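Local coordinates for foldase protein PrsA (Bacillus subtilis, PDB 4WO7), which assists the folding of secreted proteins outside the cell membrane and has peptidyl-prolyl cis-trans isomerase activity, at the interface of chains A and B. Numbering follows the deposited sequence. Chains: chain A/B, Foldase protein PrsA.

The interface of chains A and B. Residues chain A 17-19, 23, 27; chain B 40, 44.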
ATOM      1  N   GLY A  17      -7.607  29.958  12.527  1.00 90.32           N
ATOM      2  CA  GLY A  17      -8.594  29.331  13.402  1.00 82.43           C
ATOM      3  C   GLY A  17      -8.047  28.129  14.152  1.00 83.75           C
ATOM      4  O   GLY A  17      -7.147  27.468  13.658  1.00 89.41           O
ATOM      5  N   ASP A  18      -8.620  27.805  15.311  1.00 85.79           N
ATOM      6  CA  ASP A  18      -8.110  26.694  16.123  1.00 88.25           C
ATOM      7  C   ASP A  18      -8.763  25.362  15.816  1.00 84.75           C
ATOM      8  O   ASP A  18      -9.900  25.294  15.355  1.00 86.58           O
ATOM      9  CB  ASP A  18      -8.282  26.996  17.615  1.00 99.58           C
ATOM     10  CG  ASP A  18      -7.606  28.281  18.025  1.00113.46           C
ATOM     11  OD1 ASP A  18      -6.687  28.711  17.297  1.00118.22           O
ATOM     12  OD2 ASP A  18      -7.987  28.856  19.065  1.00117.06           O
ATOM     13  N   VAL A  19      -8.019  24.305  16.115  1.00 83.13           N
ATOM     14  CA  VAL A  19      -8.511  22.941  16.051  1.00 82.77           C
ATOM     15  C   VAL A  19      -8.758  22.438  17.468  1.00 87.62           C
ATOM     16  O   VAL A  19      -7.837  22.388  18.283  1.00 86.89           O
ATOM     17  CB  VAL A  19      -7.499  22.046  15.313  1.00 79.34           C
ATOM     18  CG1 VAL A  19      -7.927  20.590  15.342  1.00 80.08           C
ATOM     19  CG2 VAL A  19      -7.317  22.538  13.875  1.00 82.88           C
ATOM     20  N   GLU A  23     -13.228  18.432  17.424  1.00 68.70           N
ATOM     21  CA  GLU A  23     -13.020  18.349  15.984  1.00 74.98           C
ATOM     22  C   GLU A  23     -12.120  17.173  15.651  1.00 72.83           C
ATOM     23  O   GLU A  23     -12.400  16.409  14.726  1.00 75.43           O
ATOM     24  CB  GLU A  23     -12.393  19.636  15.446  1.00 85.26           C
ATOM     25  CG  GLU A  23     -13.302  20.850  15.466  1.00 95.45           C
ATOM     26  CD  GLU A  23     -12.549  22.134  15.169  1.00107.08           C
ATOM     27  OE1 GLU A  23     -12.416  22.481  13.977  1.00113.53           O
ATOM     28  OE2 GLU A  23     -12.088  22.794  16.126  1.00109.30           O
ATOM     29  N   ASN A  27     -13.404  13.730  13.447  1.00 69.93           N
ATOM     30  CA  ASN A  27     -12.805  13.381  12.161  1.00 71.83           C
ATOM     31  C   ASN A  27     -11.980  12.116  12.242  1.00 68.29           C
ATOM     32  O   ASN A  27     -11.876  11.377  11.267  1.00 74.77           O
ATOM     33  CB  ASN A  27     -11.941  14.530  11.649  1.00 70.96           C
ATOM     34  CG  ASN A  27     -12.766  15.676  11.116  1.00 73.72           C
ATOM     35  OD1 ASN A  27     -13.127  15.699   9.940  1.00 84.80           O
ATOM     36  ND2 ASN A  27     -13.095  16.623  11.989  1.00 68.01           N
TER
ATOM     37  N   LEU B  40      -6.991  18.807   9.071  1.00 65.64           N
ATOM     38  CA  LEU B  40      -7.827  19.813   9.724  1.00 62.82           C
ATOM     39  C   LEU B  40      -7.171  21.192   9.669  1.00 64.86           C
ATOM     40  O   LEU B  40      -7.829  22.188   9.368  1.00 70.02           O
ATOM     41  CB  LEU B  40      -8.103  19.413  11.177  1.00 68.37           C
ATOM     42  CG  LEU B  40      -9.027  18.206  11.369  1.00 74.47           C
ATOM     43  CD1 LEU B  40      -9.027  17.777  12.828  1.00 75.70           C
ATOM     44  CD2 LEU B  40     -10.452  18.498  10.901  1.00 77.22           C
ATOM     45  N   LYS B  44      -8.288  24.466   7.118  1.00 96.58           N
ATOM     46  CA  LYS B  44      -8.592  25.780   7.689  1.00 95.64           C
ATOM     47  C   LYS B  44      -7.760  26.874   7.012  1.00 89.47           C
ATOM     48  O   LYS B  44      -8.280  27.916   6.605  1.00 93.41           O
ATOM     49  CB  LYS B  44      -8.348  25.806   9.200  1.00 94.23           C
ATOM     50  CG  LYS B  44      -9.485  25.211  10.001  1.00 96.12           C
ATOM     51  CD  LYS B  44      -9.413  25.592  11.467  1.00105.22           C
ATOM     52  CE  LYS B  44     -10.651  25.117  12.216  1.00107.62           C
ATOM     53  NZ  LYS B  44     -10.736  23.636  12.367  1.00105.93           N
TER
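B:Lys44 and A:Glu23 meet tip to tip, and their torsions bring the charged ends together. The lysine chain stays extended from CA to CE and then bends at its last torsion (chi4 69°), turning the ammonium nitrogen toward the carboxylate. The glutamate is extended beyond CG and reaches out from its helix. The result illustrates how a charged tip-to-tip pair can be set beside apolar packing from a neighbouring residue on the same helix, with B:Lys44 giving the charge and B:Leu40 the apolar part. NZ of B:Lys44 forms a salt bridge and hydrogen bond with carboxylate oxygen OE1 of A:Glu23 at 2.6 Å, meeting it on the syn side and 21° out of the carboxylate plane. The second oxygen, OE2, lies farther from the ammonium, so the pairing is one-sided. On its way there the lysine passes the loop before strand 19-20: its CD lies 3.7 Å from the backbone O of A:Gly17, and CE lies beside the carbonyl of A:Asp18. The carbonyl of A:Asp18, near NZ as well, may add to the favourable electrostatics around the ammonium group.

One helical turn earlier, B:Leu40 supplies the apolar half of the contact. Its two methyls divide the work: CD1 packs against CG1 of A:Val19 at 3.9 Å, the side chains crossing at about a right angle, while CD2 points at the amide end of A:Asn27, 3.7 Å from CG. That amide is steadied from its own chain, since ND2 donates to the backbone O of A:Glu23 at 2.8 Å in a nearly straight bond (173° at H). The acceptor lies almost in the amide plane, which should restrict rotation of the group that the leucine methyl touches.

PrsA is a dimer, and this patch recurs with the chains exchanged across its two-fold axis. It joins the beginning of helix 21-49 and the preceding loop and strand 19-20 of one chain to a later stretch of the same helix in the other.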